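PDB 6VZZ: BamaA.19900.a from Balamuthia mandrillaris, which probably phosphorylates glucose using ATP, as a glucokinase of the actin-like ATPase clan. Local coordinates for residues A[148-153]-A[378-383]. Residues are numbered along the deposited sequence; the frame is centred on the assembly and turned at random.
Sequences EGTCYG and VNLNLH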
loop_
_atom_site.group_PDB
_atom_site.type_symbol
_atom_site.label_atom_id
_atom_site.label_comp_id
_atom_site.label_asym_id
_atom_site.label_seq_id
_atom_site.Cartn_x
_atom_site.Cartn_y
_atom_site.Cartn_z
ATOM N N GLU A 148 -5.174 -13.029 -0.710
ATOM C CA GLU A 148 -6.563 -12.663 -0.485
ATOM C C GLU A 148 -7.324 -13.817 0.165
ATOM O O GLU A 148 -8.139 -13.604 1.073
ATOM C CB GLU A 148 -7.189 -12.246 -1.818
ATOM C CG GLU A 148 -8.690 -12.020 -1.799
ATOM C CD GLU A 148 -9.216 -11.507 -3.135
ATOM O OE1 GLU A 148 -8.482 -11.596 -4.150
ATOM O OE2 GLU A 148 -10.367 -11.009 -3.168
ATOM N N GLY A 149 -7.047 -15.052 -0.261
ATOM C CA GLY A 149 -7.647 -16.199 0.402
ATOM C C GLY A 149 -7.172 -16.367 1.836
ATOM O O GLY A 149 -7.953 -16.739 2.721
ATOM N N THR A 150 -5.884 -16.105 2.085
ATOM C CA THR A 150 -5.359 -16.165 3.447
ATOM C C THR A 150 -6.135 -15.233 4.365
ATOM O O THR A 150 -6.528 -15.614 5.475
ATOM C CB THR A 150 -3.874 -15.794 3.460
ATOM O OG1 THR A 150 -3.134 -16.696 2.626
ATOM C CG2 THR A 150 -3.325 -15.844 4.873
ATOM N N CYS A 151 -6.382 -14.006 3.905
ATOM C CA CYS A 151 -7.087 -13.047 4.743
ATOM C C CYS A 151 -8.491 -13.533 5.090
ATOM O O CYS A 151 -8.917 -13.423 6.249
ATOM C CB CYS A 151 -7.120 -11.686 4.057
ATOM S SG CYS A 151 -5.460 -10.998 3.880
ATOM N N TYR A 152 -9.223 -14.084 4.115
ATOM C CA TYR A 152 -10.549 -14.602 4.437
ATOM C C TYR A 152 -10.454 -15.738 5.444
ATOM O O TYR A 152 -11.294 -15.851 6.348
ATOM C CB TYR A 152 -11.274 -15.057 3.172
ATOM C CG TYR A 152 -11.767 -13.914 2.328
ATOM C CD1 TYR A 152 -12.793 -13.085 2.780
ATOM C CD2 TYR A 152 -11.210 -13.654 1.084
ATOM C CE1 TYR A 152 -13.254 -12.032 2.007
ATOM C CE2 TYR A 152 -11.652 -12.597 0.309
ATOM C CZ TYR A 152 -12.675 -11.794 0.774
ATOM O OH TYR A 152 -13.119 -10.750 0.003
ATOM N N GLY A 153 -9.424 -16.573 5.320
ATOM C CA GLY A 153 -9.201 -17.595 6.324
ATOM C C GLY A 153 -8.935 -17.005 7.695
ATOM O O GLY A 153 -9.508 -17.446 8.696
ATOM N N VAL A 378 -1.662 -25.111 8.862
ATOM C CA VAL A 378 -3.075 -25.063 8.520
ATOM C C VAL A 378 -3.152 -24.280 7.219
ATOM O O VAL A 378 -2.471 -23.260 7.053
ATOM C CB VAL A 378 -3.927 -24.439 9.646
ATOM C CG1 VAL A 378 -3.428 -23.061 10.025
ATOM C CG2 VAL A 378 -5.380 -24.374 9.229
ATOM N N ASN A 379 -3.912 -24.775 6.252
ATOM C CA ASN A 379 -3.904 -24.117 4.951
ATOM C C ASN A 379 -4.970 -23.032 4.999
ATOM O O ASN A 379 -6.149 -23.263 4.746
ATOM C CB ASN A 379 -4.106 -25.110 3.816
ATOM C CG ASN A 379 -3.572 -24.577 2.496
ATOM O OD1 ASN A 379 -3.553 -23.369 2.276
ATOM N ND2 ASN A 379 -3.113 -25.465 1.628
ATOM N N LEU A 380 -4.544 -21.832 5.379
ATOM C CA LEU A 380 -5.473 -20.719 5.503
ATOM C C LEU A 380 -6.057 -20.337 4.154
ATOM O O LEU A 380 -7.193 -19.856 4.091
ATOM C CB LEU A 380 -4.766 -19.525 6.153
ATOM C CG LEU A 380 -4.491 -19.638 7.658
ATOM C CD1 LEU A 380 -3.550 -18.533 8.120
ATOM C CD2 LEU A 380 -5.783 -19.576 8.453
ATOM N N ASN A 381 -5.300 -20.545 3.072
ATOM C CA ASN A 381 -5.810 -20.276 1.733
ATOM C C ASN A 381 -7.040 -21.117 1.435
ATOM O O ASN A 381 -8.022 -20.616 0.870
ATOM C CB ASN A 381 -4.726 -20.556 0.693
ATOM C CG ASN A 381 -3.511 -19.678 0.872
ATOM O OD1 ASN A 381 -3.436 -18.890 1.819
ATOM N ND2 ASN A 381 -2.543 -19.812 -0.028
ATOM N N LEU A 382 -6.995 -22.405 1.789
ATOM C CA LEU A 382 -8.122 -23.286 1.516
ATOM C C LEU A 382 -9.335 -22.886 2.337
ATOM O O LEU A 382 -10.461 -22.897 1.824
ATOM C CB LEU A 382 -7.745 -24.740 1.792
ATOM C CG LEU A 382 -6.747 -25.385 0.832
ATOM C CD1 LEU A 382 -6.416 -26.766 1.324
ATOM C CD2 LEU A 382 -7.313 -25.440 -0.575
ATOM N N HIS A 383 -9.128 -22.529 3.611
ATOM C CA HIS A 383 -10.232 -22.025 4.421
ATOM C C HIS A 383 -10.851 -20.793 3.776
ATOM O O HIS A 383 -12.079 -20.689 3.665
ATOM C CB HIS A 383 -9.761 -21.701 5.843
ATOM C CG HIS A 383 -9.637 -22.897 6.732
ATOM N ND1 HIS A 383 -8.428 -23.501 7.005
ATOM C CD2 HIS A 383 -10.567 -23.596 7.422
ATOM C CE1 HIS A 383 -8.618 -24.520 7.824
ATOM N NE2 HIS A 383 -9.909 -24.601 8.089
#
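Asn381 meets Thr150 where the first turn of helix 380-389 lies against helix 146-159. From CB the Asn381 side chain leaves with CG anti to its own carbonyl carbon (chi1 -61°), which brings the amide to the threonine. Its OD1 accepts a hydrogen bond from Thr150 OG1; the modelled separation of the two atoms is very short, 2.4 Å, and at 2.65 Å resolution the exact length means little. ND2, the other branch of the amide, donates to Asp42 OD1. Two bonds, one of doubtful length, probably fix the turn of the carboxamide. Thr150 OG1 also bonds to Asp146 O one turn earlier in its helix. The threonine methyl CG2 stands anti to the backbone N and packs on Leu380 CB at 4.2 Å.

Helix 146-159 follows directly on edge strand 141-145 of the five-stranded sheet, and helix 380-389 closes the chain. Their contact lies between the two lobes of the actin-like kinase fold: Cys151 and Tyr152 pack on Val214 of one sheet, Leu382 on Ala51 of the other. The Asn381 side chain is about 7 Å from bound glucose. Asp146, beside Asn381, is itself part of the sugar pocket.

Gly149 and Gly153 lie on the face of helix 146-159 that meets the other helix. Gly149 C is 4.1 Å from Asn381 CA. Gly153 CA lies 3.8 Å from Leu380 O and 4.2 Å from His383 CB. Leu380 CD2 is 4.1 Å from Gly153 C, and the leucine side chain also touches Val154 and Met157. His383 ND1 turns back to Asn379 O, the N-cap carbonyl, at 3.2 Å.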